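Local coordinates for protein serpin B3 (Homo sapiens, PDB 2ZV6) that probably inhibits proteinases as a member of the serpin family, using a mobile reactive-site loop that can insert into its central beta-sheet to trap the enzyme, at residues 113-118 against 159-164; 189-194 against 339-344; 213-218 against 260-265. One frame throughout, in Å; residues are numbered along the deposited sequence.

Contact 1 of 3, residues 113-118 against 159-164; sequences KIANKL and NSWVES
The backbones come closest where Ala115, on strand 112-121, passes Val162 of helix 151-165, with 6.0 Å between their CA atoms. This is the serpin helix F lying across the central beta-sheet A, and the side chain that fills the junction is Trp161. Its CG is anti to the backbone N (chi1 172°), which carries the indole down from the helix onto the strand. The six-membered end meets the strand: CZ3 meets Ala115 CB at 3.6 Å, and CH2 rests near the Ala115 carbonyl carbon, while Asn116 N lies at the ring edge, in its plane.

Lys117 takes one face of the same indole. Bends at chi2, chi3 and chi4 fold its chain along the ring, so that it makes two contacts over that face. CB forms a CH-pi contact, 4.0 Å from the centroid of the six-membered ring. Farther along, NZ sits 3.6 Å from the centroid of the five-membered ring and only 12° off its normal, a cation-pi interaction. The ammonium also has a long, weak ion pair with Glu143 on the adjoining strand 142-145. Beside the indole, Val162 CG2 reaches Ala115 CB at 4.0 Å. Within the helix, Ser164 OG donates to Trp161 O at 3.1 Å, approaching from above the carbonyl plane.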
ATOM      1  N   LYS A 113       4.406   3.919  -9.912  1.00 62.67           N
ATOM      2  CA  LYS A 113       3.531   4.920 -10.478  1.00 64.32           C
ATOM      3  C   LYS A 113       2.448   5.225  -9.445  1.00 68.11           C
ATOM      4  O   LYS A 113       1.454   4.509  -9.345  1.00 72.40           O
ATOM      5  CB  LYS A 113       2.913   4.395 -11.777  1.00 61.14           C
ATOM      6  CG  LYS A 113       3.868   4.385 -12.964  1.00 59.01           C
ATOM      7  CD  LYS A 113       4.575   5.725 -13.117  1.00 69.07           C
ATOM      8  CE  LYS A 113       5.549   5.722 -14.287  1.00 67.05           C
ATOM      9  NZ  LYS A 113       5.304   6.860 -15.222  1.00 58.16           N
ATOM     10  N   ILE A 114       2.657   6.281  -8.666  1.00 65.13           N
ATOM     11  CA  ILE A 114       1.697   6.679  -7.641  1.00 71.12           C
ATOM     12  C   ILE A 114       0.667   7.706  -8.136  1.00 72.88           C
ATOM     13  O   ILE A 114       0.971   8.898  -8.248  1.00 73.54           O
ATOM     14  CB  ILE A 114       2.412   7.284  -6.425  1.00 69.89           C
ATOM     15  CG1 ILE A 114       3.697   6.513  -6.140  1.00 67.12           C
ATOM     16  CG2 ILE A 114       1.474   7.281  -5.224  1.00 81.84           C
ATOM     17  CD1 ILE A 114       4.410   6.965  -4.881  1.00 66.51           C
ATOM     18  N   ALA A 115      -0.551   7.245  -8.409  1.00 66.74           N
ATOM     19  CA  ALA A 115      -1.619   8.123  -8.885  1.00 64.94           C
ATOM     20  C   ALA A 115      -2.558   8.572  -7.753  1.00 61.62           C
ATOM     21  O   ALA A 115      -3.632   7.996  -7.572  1.00 56.90           O
ATOM     22  CB  ALA A 115      -2.413   7.407  -9.976  1.00 62.14           C
ATOM     23  N   ASN A 116      -2.171   9.613  -7.014  1.00 59.62           N
ATOM     24  CA  ASN A 116      -2.976  10.109  -5.893  1.00 58.02           C
ATOM     25  C   ASN A 116      -3.572  11.524  -6.044  1.00 64.60           C
ATOM     26  O   ASN A 116      -2.897  12.522  -5.768  1.00 59.33           O
ATOM     27  CB  ASN A 116      -2.144  10.050  -4.608  1.00 52.96           C
ATOM     28  CG  ASN A 116      -2.969  10.318  -3.360  1.00 59.29           C
ATOM     29  OD1 ASN A 116      -2.684  11.241  -2.594  1.00 66.52           O
ATOM     30  ND2 ASN A 116      -3.997   9.505  -3.144  1.00 65.25           N
ATOM     31  N   LYS A 117      -4.845  11.601  -6.444  1.00 66.92           N
ATOM     32  CA  LYS A 117      -5.531  12.889  -6.608  1.00 62.29           C
ATOM     33  C   LYS A 117      -6.928  13.039  -5.967  1.00 63.79           C
ATOM     34  O   LYS A 117      -7.655  12.061  -5.747  1.00 56.01           O
ATOM     35  CB  LYS A 117      -5.650  13.235  -8.089  1.00 61.38           C
ATOM     36  CG  LYS A 117      -5.662  14.720  -8.341  1.00 54.81           C
ATOM     37  CD  LYS A 117      -6.555  15.093  -9.488  1.00 63.19           C
ATOM     38  CE  LYS A 117      -5.752  15.258 -10.758  1.00 72.65           C
ATOM     39  NZ  LYS A 117      -6.555  14.850 -11.944  1.00 77.80           N
ATOM     40  N   LEU A 118      -7.290  14.291  -5.690  1.00 64.40           N
ATOM     41  CA  LEU A 118      -8.583  14.657  -5.099  1.00 49.53           C
ATOM     42  C   LEU A 118      -9.501  15.085  -6.228  1.00 43.80           C
ATOM     43  O   LEU A 118      -9.158  15.965  -7.005  1.00 54.32           O
ATOM     44  CB  LEU A 118      -8.419  15.854  -4.148  1.00 37.56           C
ATOM     45  CG  LEU A 118      -9.090  15.949  -2.772  1.00 40.22           C
ATOM     46  CD1 LEU A 118      -9.622  14.588  -2.310  1.00 42.97           C
ATOM     47  CD2 LEU A 118      -8.065  16.496  -1.782  1.00 34.20           C
ATOM     48  N   ASN A 159     -10.908   7.733 -14.086  1.00 65.43           N
ATOM     49  CA  ASN A 159     -10.371   6.444 -14.502  1.00 64.29           C
ATOM     50  C   ASN A 159      -9.167   6.707 -15.392  1.00 69.09           C
ATOM     51  O   ASN A 159      -8.018   6.501 -14.994  1.00 68.92           O
ATOM     52  CB  ASN A 159     -11.418   5.654 -15.291  1.00 55.27           C
ATOM     53  CG  ASN A 159     -12.245   4.732 -14.416  1.00 52.73           C
ATOM     54  OD1 ASN A 159     -12.040   4.655 -13.198  1.00 43.16           O
ATOM     55  ND2 ASN A 159     -13.195   4.024 -15.033  1.00 40.26           N
ATOM     56  N   SER A 160      -9.450   7.183 -16.599  1.00 65.86           N
ATOM     57  CA  SER A 160      -8.415   7.476 -17.565  1.00 62.04           C
ATOM     58  C   SER A 160      -7.225   8.199 -16.944  1.00 59.24           C
ATOM     59  O   SER A 160      -6.080   7.869 -17.243  1.00 63.75           O
ATOM     60  CB  SER A 160      -9.009   8.285 -18.708  1.00 65.90           C
ATOM     61  OG  SER A 160      -9.925   7.480 -19.427  1.00 71.58           O
ATOM     62  N   TRP A 161      -7.479   9.173 -16.077  1.00 54.99           N
ATOM     63  CA  TRP A 161      -6.368   9.871 -15.450  1.00 57.12           C
ATOM     64  C   TRP A 161      -5.516   8.842 -14.729  1.00 63.90           C
ATOM     65  O   TRP A 161      -4.286   8.875 -14.808  1.00 69.60           O
ATOM     66  CB  TRP A 161      -6.844  10.901 -14.429  1.00 60.47           C
ATOM     67  CG  TRP A 161      -5.695  11.497 -13.645  1.00 67.79           C
ATOM     68  CD1 TRP A 161      -4.868  12.502 -14.051  1.00 69.14           C
ATOM     69  CD2 TRP A 161      -5.229  11.099 -12.340  1.00 74.82           C
ATOM     70  NE1 TRP A 161      -3.919  12.760 -13.090  1.00 75.57           N
ATOM     71  CE2 TRP A 161      -4.117  11.914 -12.029  1.00 76.43           C
ATOM     72  CE3 TRP A 161      -5.644  10.138 -11.406  1.00 74.83           C
ATOM     73  CZ2 TRP A 161      -3.409  11.797 -10.821  1.00 77.18           C
ATOM     74  CZ3 TRP A 161      -4.940  10.020 -10.202  1.00 75.95           C
ATOM     75  CH2 TRP A 161      -3.834  10.849  -9.925  1.00 73.53           C
ATOM     76  N   VAL A 162      -6.179   7.926 -14.027  1.00 61.76           N
ATOM     77  CA  VAL A 162      -5.484   6.892 -13.278  1.00 56.64           C
ATOM     78  C   VAL A 162      -4.603   6.006 -14.149  1.00 55.44           C
ATOM     79  O   VAL A 162      -3.444   5.778 -13.820  1.00 57.67           O
ATOM     80  CB  VAL A 162      -6.478   6.014 -12.473  1.00 57.54           C
ATOM     81  CG1 VAL A 162      -6.807   4.705 -13.217  1.00 45.65           C
ATOM     82  CG2 VAL A 162      -5.877   5.714 -11.114  1.00 62.66           C
ATOM     83  N   GLU A 163      -5.143   5.516 -15.258  1.00 53.04           N
ATOM     84  CA  GLU A 163      -4.374   4.656 -16.142  1.00 57.19           C
ATOM     85  C   GLU A 163      -3.099   5.338 -16.573  1.00 61.55           C
ATOM     86  O   GLU A 163      -2.005   4.900 -16.226  1.00 66.54           O
ATOM     87  CB  GLU A 163      -5.184   4.298 -17.375  1.00 60.98           C
ATOM     88  CG  GLU A 163      -6.308   3.334 -17.086  1.00 82.96           C
ATOM     89  CD  GLU A 163      -7.405   3.415 -18.119  1.00 93.27           C
ATOM     90  OE1 GLU A 163      -7.083   3.314 -19.325  1.00 99.15           O
ATOM     91  OE2 GLU A 163      -8.584   3.579 -17.728  1.00 98.20           O
ATOM     92  N   SER A 164      -3.250   6.418 -17.329  1.00 68.90           N
ATOM     93  CA  SER A 164      -2.113   7.180 -17.834  1.00 74.66           C
ATOM     94  C   SER A 164      -1.134   7.609 -16.743  1.00 76.32           C
ATOM     95  O   SER A 164       0.045   7.831 -17.017  1.00 76.41           O
ATOM     96  CB  SER A 164      -2.608   8.417 -18.577  1.00 73.08           C
ATOM     97  OG  SER A 164      -3.090   9.385 -17.661  1.00 84.82           O
TER

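Contact 2 of 3, residues 189-194 against 339-344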
ATOM      1  N   ASN A 189      -6.406   6.856  -4.858  1.00 51.38           N
ATOM      2  CA  ASN A 189      -5.080   6.458  -4.405  1.00 48.15           C
ATOM      3  C   ASN A 189      -4.584   5.182  -5.063  1.00 43.89           C
ATOM      4  O   ASN A 189      -4.430   4.160  -4.396  1.00 43.98           O
ATOM      5  CB  ASN A 189      -5.101   6.272  -2.883  1.00 51.24           C
ATOM      6  CG  ASN A 189      -3.740   6.440  -2.254  1.00 55.78           C
ATOM      7  OD1 ASN A 189      -2.781   6.845  -2.913  1.00 51.19           O
ATOM      8  ND2 ASN A 189      -3.646   6.126  -0.960  1.00 62.11           N
ATOM      9  N   ALA A 190      -4.343   5.238  -6.371  1.00 46.28           N
ATOM     10  CA  ALA A 190      -3.834   4.082  -7.105  1.00 47.58           C
ATOM     11  C   ALA A 190      -2.305   4.070  -6.991  1.00 49.94           C
ATOM     12  O   ALA A 190      -1.685   5.103  -6.723  1.00 48.73           O
ATOM     13  CB  ALA A 190      -4.261   4.147  -8.566  1.00 27.44           C
ATOM     14  N   ILE A 191      -1.700   2.898  -7.167  1.00 51.67           N
ATOM     15  CA  ILE A 191      -0.251   2.779  -7.070  1.00 51.21           C
ATOM     16  C   ILE A 191       0.266   1.499  -7.701  1.00 50.14           C
ATOM     17  O   ILE A 191      -0.269   0.415  -7.465  1.00 36.96           O
ATOM     18  CB  ILE A 191       0.230   2.821  -5.611  1.00 49.41           C
ATOM     19  CG1 ILE A 191       1.757   2.766  -5.589  1.00 43.22           C
ATOM     20  CG2 ILE A 191      -0.378   1.660  -4.812  1.00 47.73           C
ATOM     21  CD1 ILE A 191       2.384   3.434  -4.381  1.00 52.97           C
ATOM     22  N   TYR A 192       1.313   1.641  -8.508  1.00 58.25           N
ATOM     23  CA  TYR A 192       1.918   0.509  -9.191  1.00 60.91           C
ATOM     24  C   TYR A 192       3.416   0.419  -8.918  1.00 56.34           C
ATOM     25  O   TYR A 192       4.105   1.435  -8.858  1.00 44.34           O
ATOM     26  CB  TYR A 192       1.697   0.616 -10.699  1.00 56.73           C
ATOM     27  CG  TYR A 192       2.563  -0.352 -11.449  1.00 65.90           C
ATOM     28  CD1 TYR A 192       2.069  -1.592 -11.839  1.00 74.20           C
ATOM     29  CD2 TYR A 192       3.905  -0.064 -11.700  1.00 62.99           C
ATOM     30  CE1 TYR A 192       2.890  -2.528 -12.456  1.00 79.57           C
ATOM     31  CE2 TYR A 192       4.734  -0.989 -12.313  1.00 70.29           C
ATOM     32  CZ  TYR A 192       4.223  -2.220 -12.688  1.00 78.96           C
ATOM     33  OH  TYR A 192       5.046  -3.145 -13.284  1.00 86.21           O
ATOM     34  N   PHE A 193       3.920  -0.805  -8.776  1.00 58.61           N
ATOM     35  CA  PHE A 193       5.342  -1.003  -8.523  1.00 61.47           C
ATOM     36  C   PHE A 193       5.882  -2.351  -8.995  1.00 56.86           C
ATOM     37  O   PHE A 193       5.227  -3.385  -8.871  1.00 43.52           O
ATOM     38  CB  PHE A 193       5.636  -0.833  -7.038  1.00 62.24           C
ATOM     39  CG  PHE A 193       7.064  -1.089  -6.676  1.00 62.59           C
ATOM     40  CD1 PHE A 193       7.512  -2.381  -6.430  1.00 67.37           C
ATOM     41  CD2 PHE A 193       7.954  -0.035  -6.539  1.00 64.83           C
ATOM     42  CE1 PHE A 193       8.830  -2.622  -6.048  1.00 68.63           C
ATOM     43  CE2 PHE A 193       9.273  -0.262  -6.156  1.00 70.41           C
ATOM     44  CZ  PHE A 193       9.713  -1.559  -5.908  1.00 69.81           C
ATOM     45  N   LYS A 194       7.097  -2.318  -9.532  1.00 64.05           N
ATOM     46  CA  LYS A 194       7.768  -3.512 -10.036  1.00 68.89           C
ATOM     47  C   LYS A 194       9.269  -3.264  -9.990  1.00 68.97           C
ATOM     48  O   LYS A 194       9.821  -2.597 -10.864  1.00 71.15           O
ATOM     49  CB  LYS A 194       7.334  -3.798 -11.476  1.00 61.96           C
ATOM     50  CG  LYS A 194       8.087  -4.942 -12.129  1.00 61.54           C
ATOM     51  CD  LYS A 194       7.281  -5.568 -13.256  1.00 64.26           C
ATOM     52  CE  LYS A 194       8.172  -5.960 -14.430  1.00 67.00           C
ATOM     53  NZ  LYS A 194       7.393  -6.144 -15.693  1.00 65.56           N
ATOM     54  N   VAL A 339     -13.350   6.758  -0.724  1.00 41.23           N
ATOM     55  CA  VAL A 339     -11.914   6.783  -0.941  1.00 28.56           C
ATOM     56  C   VAL A 339     -11.488   5.503  -1.634  1.00 40.78           C
ATOM     57  O   VAL A 339     -11.665   4.410  -1.097  1.00 50.18           O
ATOM     58  CB  VAL A 339     -11.180   6.892   0.396  1.00 19.86           C
ATOM     59  CG1 VAL A 339      -9.682   6.785   0.178  1.00 10.73           C
ATOM     60  CG2 VAL A 339     -11.550   8.207   1.077  1.00  2.06           C
ATOM     61  N   LEU A 340     -10.920   5.641  -2.825  1.00 51.03           N
ATOM     62  CA  LEU A 340     -10.480   4.486  -3.599  1.00 58.31           C
ATOM     63  C   LEU A 340      -8.973   4.247  -3.520  1.00 64.70           C
ATOM     64  O   LEU A 340      -8.191   5.144  -3.839  1.00 67.19           O
ATOM     65  CB  LEU A 340     -10.879   4.668  -5.066  1.00 53.41           C
ATOM     66  CG  LEU A 340     -12.305   4.300  -5.466  1.00 39.98           C
ATOM     67  CD1 LEU A 340     -12.401   2.795  -5.640  1.00 44.88           C
ATOM     68  CD2 LEU A 340     -13.277   4.791  -4.413  1.00 31.43           C
ATOM     69  N   HIS A 341      -8.574   3.045  -3.085  1.00 65.43           N
ATOM     70  CA  HIS A 341      -7.154   2.665  -3.008  1.00 55.09           C
ATOM     71  C   HIS A 341      -6.928   1.409  -3.833  1.00 48.59           C
ATOM     72  O   HIS A 341      -7.703   0.460  -3.754  1.00 41.70           O
ATOM     73  CB  HIS A 341      -6.700   2.387  -1.579  1.00 50.93           C
ATOM     74  CG  HIS A 341      -5.244   2.034  -1.475  1.00 64.77           C
ATOM     75  ND1 HIS A 341      -4.791   0.733  -1.449  1.00 66.99           N
ATOM     76  CD2 HIS A 341      -4.140   2.815  -1.391  1.00 73.66           C
ATOM     77  CE1 HIS A 341      -3.472   0.726  -1.350  1.00 62.29           C
ATOM     78  NE2 HIS A 341      -3.052   1.977  -1.312  1.00 65.88           N
ATOM     79  N   LYS A 342      -5.856   1.401  -4.619  1.00 47.89           N
ATOM     80  CA  LYS A 342      -5.569   0.257  -5.470  1.00 49.11           C
ATOM     81  C   LYS A 342      -4.086   0.026  -5.668  1.00 57.41           C
ATOM     82  O   LYS A 342      -3.406   0.845  -6.285  1.00 63.34           O
ATOM     83  CB  LYS A 342      -6.217   0.448  -6.831  1.00 31.72           C
ATOM     84  CG  LYS A 342      -6.221  -0.796  -7.683  1.00 30.20           C
ATOM     85  CD  LYS A 342      -7.365  -0.725  -8.670  1.00 34.64           C
ATOM     86  CE  LYS A 342      -7.304  -1.829  -9.709  1.00 44.50           C
ATOM     87  NZ  LYS A 342      -8.476  -1.749 -10.635  1.00 50.86           N
ATOM     88  N   ALA A 343      -3.591  -1.098  -5.156  1.00 59.52           N
ATOM     89  CA  ALA A 343      -2.183  -1.436  -5.288  1.00 58.10           C
ATOM     90  C   ALA A 343      -2.019  -2.521  -6.343  1.00 60.97           C
ATOM     91  O   ALA A 343      -2.881  -3.395  -6.491  1.00 51.23           O
ATOM     92  CB  ALA A 343      -1.624  -1.907  -3.950  1.00 52.22           C
ATOM     93  N   PHE A 344      -0.921  -2.438  -7.093  1.00 67.17           N
ATOM     94  CA  PHE A 344      -0.601  -3.411  -8.138  1.00 68.98           C
ATOM     95  C   PHE A 344       0.910  -3.624  -8.242  1.00 70.77           C
ATOM     96  O   PHE A 344       1.613  -2.883  -8.935  1.00 73.51           O
ATOM     97  CB  PHE A 344      -1.150  -2.961  -9.502  1.00 62.23           C
ATOM     98  CG  PHE A 344      -1.078  -4.029 -10.577  1.00 57.36           C
ATOM     99  CD1 PHE A 344      -1.412  -3.732 -11.893  1.00 56.98           C
ATOM    100  CD2 PHE A 344      -0.691  -5.332 -10.271  1.00 59.92           C
ATOM    101  CE1 PHE A 344      -1.364  -4.711 -12.886  1.00 53.01           C
ATOM    102  CE2 PHE A 344      -0.640  -6.318 -11.255  1.00 56.67           C
ATOM    103  CZ  PHE A 344      -0.979  -6.005 -12.565  1.00 56.53           C
TER
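From Asn189 beside His341 to Tyr192 beside Phe344, strands 185-193 and 336-346 pair in parallel, the segments 189-193 and 339-344 running 5° apart. In serpin terms these are strands 3 and 5 of sheet A, side by side as expected for the form in which the reactive-site loop has not been inserted between them.

The backbone bonds follow the parallel pattern, in which one residue bonds to two on the opposite strand. Ile191 donates to Lys342 O at 2.8 Å and accepts from Phe344 N at 3.0 Å. Lys342 N reaches Asn189 O at 3.1 Å, Phe193 N reaches Phe344 O, and Asn189 N makes a weak bond to Leu340 O. CA-H...O contacts, such as His341 CA to Asn189 O at 3.4 Å, fill in between them.

On the face carrying Tyr192 and Phe344 the two rings meet. The tyrosine presents its edge to the phenylalanine face in a T-shaped pair, centroids 5.8 Å apart and planes at 89°. Tyr192 OH is held by Glu346.

On the other face, Ile191 CG2 packs on Ala343 CB at 3.9 Å, and the Asn189 amide stands at 75° to the imidazole of His341. Asn189 ND2 lies in the ring plane, 3.4 Å from His341 CD2, as a van der Waals neighbour. Ser44, on helix 42-54, shares a weak hydrogen bond with His341 NE2, which places this polar cluster in the serpin shutter.

Four regular backbone bonds and one weak one thus form the main tie between the strands, and insertion of the reactive-site loop, as in other serpins, would have to break and replace them.

Contact 3 of 3, residues 213-218 against 260-265; sequences PNKNTY and NEIDGL
Lys215 reaches across to Ile262, Glu261 and Asp263 because its CG is anti to its own carbonyl carbon (chi1 -84°) and its chain runs straight through chi2 before bending at chi3 and chi4. Ile262 answers with CG1 likewise turned away from its carbonyl carbon (chi1 -49°), which leaves CB and CG1 facing the lysine and CG2 directed at the backbone of Asn214.

The contact joins two surface turns of the serpin fold: the loop linking the antiparallel strands 206-211 and 219-227, and the turn that leads from strand 253-259 into helix 265-271. Its middle is van der Waals contact: Lys215 CG lies 3.6 Å from Ile262 CB, the two side chains meeting at a slant, and Ile262 CG2 rests against the Asn214 carbonyl oxygen at 3.6 Å. Trp212 and His378 also touch Ile262, giving this partly exposed side chain company beyond the lysine.

Carboxylates frame the lysine chain. Glu261 crosses it at about a right angle and offers both oxygens to the ammonium: the salt bridge from Lys215 NZ to Glu261 OE1 is 3.5 Å long, with OE2 almost as near. Asp263 also crosses steeply but meets the methylenes, OD2 lying 3.5 Å from Lys215 CD, while the same OD2 is 5.2 Å from Lys215 NZ.

Within the first loop, Asn214 ND2 makes a weak bond to Thr217 OG1. Gly264 N, in the second, turns back weakly to Glu261 O.

The ion pair is long and lies at the surface, so solvent probably weakens it and the joint rests substantially on the lysine methylenes against isoleucine.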
ATOM      1  N   PRO A 213      -2.513 -23.291  -1.112  1.00 81.84           N
ATOM      2  CA  PRO A 213      -3.230 -22.198  -0.442  1.00 80.26           C
ATOM      3  C   PRO A 213      -3.563 -22.729   0.942  1.00 79.10           C
ATOM      4  O   PRO A 213      -3.297 -22.094   1.962  1.00 76.68           O
ATOM      5  CB  PRO A 213      -4.482 -22.001  -1.296  1.00 80.18           C
ATOM      6  CG  PRO A 213      -4.201 -22.728  -2.592  1.00 84.24           C
ATOM      7  CD  PRO A 213      -3.267 -23.842  -2.249  1.00 80.42           C
ATOM      8  N   ASN A 214      -4.142 -23.924   0.945  1.00 79.58           N
ATOM      9  CA  ASN A 214      -4.495 -24.626   2.168  1.00 80.73           C
ATOM     10  C   ASN A 214      -3.735 -25.949   2.075  1.00 79.12           C
ATOM     11  O   ASN A 214      -2.860 -26.101   1.219  1.00 75.91           O
ATOM     12  CB  ASN A 214      -6.007 -24.874   2.230  1.00 78.26           C
ATOM     13  CG  ASN A 214      -6.560 -25.469   0.944  1.00 77.64           C
ATOM     14  OD1 ASN A 214      -5.824 -26.059   0.152  1.00 76.87           O
ATOM     15  ND2 ASN A 214      -7.864 -25.316   0.733  1.00 73.83           N
ATOM     16  N   LYS A 215      -4.055 -26.906   2.935  1.00 76.51           N
ATOM     17  CA  LYS A 215      -3.362 -28.184   2.882  1.00 73.11           C
ATOM     18  C   LYS A 215      -4.071 -29.201   1.990  1.00 71.16           C
ATOM     19  O   LYS A 215      -3.447 -30.142   1.505  1.00 67.92           O
ATOM     20  CB  LYS A 215      -3.203 -28.749   4.290  1.00 76.09           C
ATOM     21  CG  LYS A 215      -1.990 -28.205   5.023  1.00 85.31           C
ATOM     22  CD  LYS A 215      -1.858 -28.821   6.409  1.00 95.99           C
ATOM     23  CE  LYS A 215      -0.415 -29.197   6.722  1.00 99.13           C
ATOM     24  NZ  LYS A 215      -0.323 -30.398   7.607  1.00 99.68           N
ATOM     25  N   ASN A 216      -5.366 -28.997   1.758  1.00 72.75           N
ATOM     26  CA  ASN A 216      -6.156 -29.916   0.938  1.00 74.65           C
ATOM     27  C   ASN A 216      -6.286 -29.511  -0.528  1.00 73.92           C
ATOM     28  O   ASN A 216      -6.870 -30.249  -1.325  1.00 72.89           O
ATOM     29  CB  ASN A 216      -7.559 -30.087   1.536  1.00 76.44           C
ATOM     30  CG  ASN A 216      -7.764 -29.271   2.801  1.00 81.70           C
ATOM     31  OD1 ASN A 216      -7.051 -29.448   3.792  1.00 73.49           O
ATOM     32  ND2 ASN A 216      -8.745 -28.370   2.773  1.00 85.06           N
ATOM     33  N   THR A 217      -5.746 -28.347  -0.881  1.00 72.21           N
ATOM     34  CA  THR A 217      -5.813 -27.862  -2.259  1.00 69.02           C
ATOM     35  C   THR A 217      -4.535 -27.158  -2.679  1.00 60.76           C
ATOM     36  O   THR A 217      -3.799 -26.631  -1.843  1.00 59.92           O
ATOM     37  CB  THR A 217      -6.975 -26.865  -2.459  1.00 70.94           C
ATOM     38  OG1 THR A 217      -8.161 -27.353  -1.816  1.00 58.89           O
ATOM     39  CG2 THR A 217      -7.237 -26.669  -3.946  1.00 75.33           C
ATOM     40  N   TYR A 218      -4.281 -27.139  -3.980  1.00 55.87           N
ATOM     41  CA  TYR A 218      -3.088 -26.484  -4.489  1.00 62.20           C
ATOM     42  C   TYR A 218      -3.336 -25.957  -5.885  1.00 62.32           C
ATOM     43  O   TYR A 218      -4.178 -26.479  -6.620  1.00 60.62           O
ATOM     44  CB  TYR A 218      -1.921 -27.462  -4.530  1.00 66.08           C
ATOM     45  CG  TYR A 218      -1.938 -28.333  -5.755  1.00 73.86           C
ATOM     46  CD1 TYR A 218      -1.022 -28.135  -6.785  1.00 77.64           C
ATOM     47  CD2 TYR A 218      -2.888 -29.345  -5.898  1.00 80.38           C
ATOM     48  CE1 TYR A 218      -1.050 -28.925  -7.929  1.00 87.89           C
ATOM     49  CE2 TYR A 218      -2.927 -30.140  -7.035  1.00 84.91           C
ATOM     50  CZ  TYR A 218      -2.006 -29.926  -8.048  1.00 90.30           C
ATOM     51  OH  TYR A 218      -2.043 -30.718  -9.173  1.00 96.20           O
ATOM     52  N   ASN A 260       6.205 -21.585   8.891  1.00 69.74           N
ATOM     53  CA  ASN A 260       6.770 -22.916   8.741  1.00 69.66           C
ATOM     54  C   ASN A 260       5.793 -23.917   8.108  1.00 73.73           C
ATOM     55  O   ASN A 260       6.113 -24.543   7.096  1.00 74.55           O
ATOM     56  CB  ASN A 260       7.258 -23.411  10.108  1.00 69.62           C
ATOM     57  CG  ASN A 260       8.366 -22.531  10.688  1.00 73.14           C
ATOM     58  OD1 ASN A 260       8.917 -21.673   9.995  1.00 73.68           O
ATOM     59  ND2 ASN A 260       8.693 -22.741  11.964  1.00 61.23           N
ATOM     60  N   GLU A 261       4.608 -24.077   8.692  1.00 76.11           N
ATOM     61  CA  GLU A 261       3.626 -25.009   8.132  1.00 77.08           C
ATOM     62  C   GLU A 261       2.628 -24.252   7.266  1.00 71.94           C
ATOM     63  O   GLU A 261       2.394 -23.065   7.477  1.00 75.09           O
ATOM     64  CB  GLU A 261       2.887 -25.764   9.246  1.00 85.49           C
ATOM     65  CG  GLU A 261       3.469 -27.154   9.550  1.00 96.69           C
ATOM     66  CD  GLU A 261       2.438 -28.281   9.466  1.00100.00           C
ATOM     67  OE1 GLU A 261       1.237 -28.021   9.711  1.00100.00           O
ATOM     68  OE2 GLU A 261       2.835 -29.432   9.157  1.00 99.86           O
ATOM     69  N   ILE A 262       2.043 -24.939   6.291  1.00 66.59           N
ATOM     70  CA  ILE A 262       1.082 -24.315   5.387  1.00 71.80           C
ATOM     71  C   ILE A 262       0.180 -23.285   6.069  1.00 76.20           C
ATOM     72  O   ILE A 262       0.159 -22.106   5.689  1.00 75.18           O
ATOM     73  CB  ILE A 262       0.189 -25.368   4.721  1.00 68.98           C
ATOM     74  CG1 ILE A 262       1.056 -26.496   4.149  1.00 73.82           C
ATOM     75  CG2 ILE A 262      -0.668 -24.710   3.648  1.00 60.23           C
ATOM     76  CD1 ILE A 262       1.930 -26.095   2.964  1.00 68.88           C
ATOM     77  N   ASP A 263      -0.570 -23.736   7.068  1.00 76.91           N
ATOM     78  CA  ASP A 263      -1.466 -22.853   7.800  1.00 79.98           C
ATOM     79  C   ASP A 263      -0.824 -22.426   9.103  1.00 79.60           C
ATOM     80  O   ASP A 263      -1.364 -22.664  10.184  1.00 84.32           O
ATOM     81  CB  ASP A 263      -2.797 -23.544   8.096  1.00 84.41           C
ATOM     82  CG  ASP A 263      -2.934 -24.868   7.385  1.00 98.79           C
ATOM     83  OD1 ASP A 263      -3.157 -24.859   6.151  1.00100.00           O
ATOM     84  OD2 ASP A 263      -2.821 -25.915   8.062  1.00100.00           O
ATOM     85  N   GLY A 264       0.336 -21.797   8.999  1.00 76.56           N
ATOM     86  CA  GLY A 264       1.019 -21.341  10.189  1.00 79.64           C
ATOM     87  C   GLY A 264       1.025 -19.831  10.206  1.00 80.94           C
ATOM     88  O   GLY A 264       1.600 -19.207  11.097  1.00 80.87           O
ATOM     89  N   LEU A 265       0.367 -19.242   9.214  1.00 80.97           N
ATOM     90  CA  LEU A 265       0.320 -17.792   9.108  1.00 81.28           C
ATOM     91  C   LEU A 265      -0.811 -17.163   9.898  1.00 76.90           C
ATOM     92  O   LEU A 265      -0.662 -16.055  10.412  1.00 73.96           O
ATOM     93  CB  LEU A 265       0.229 -17.374   7.640  1.00 82.01           C
ATOM     94  CG  LEU A 265      -1.051 -16.702   7.161  1.00 74.29           C
ATOM     95  CD1 LEU A 265      -0.740 -15.897   5.914  1.00 74.04           C
ATOM     96  CD2 LEU A 265      -2.113 -17.759   6.887  1.00 76.42           C
TER

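In the fold
Contacts 1 and 2 are neighbours in the serpin sheet A, their centres 9 Å apart. Strands 112-121 and 185-193 run antiparallel side by side, and Lys113 N probably hydrogen-bonds to Tyr192 O at 2.7 Å. Val162 of helix 151-165 also packs on Ala190, so the helix of contact 1 bears on a strand of contact 2. Residues 352-370, which are not modelled and probably include the reactive-site loop, follow the strand bearing 339-344. Contact 3 is remote: its centre is about 28 Å from that of contact 2 and 36 Å from that of contact 1, although in sequence it is nested inside the loop that contact 2 closes.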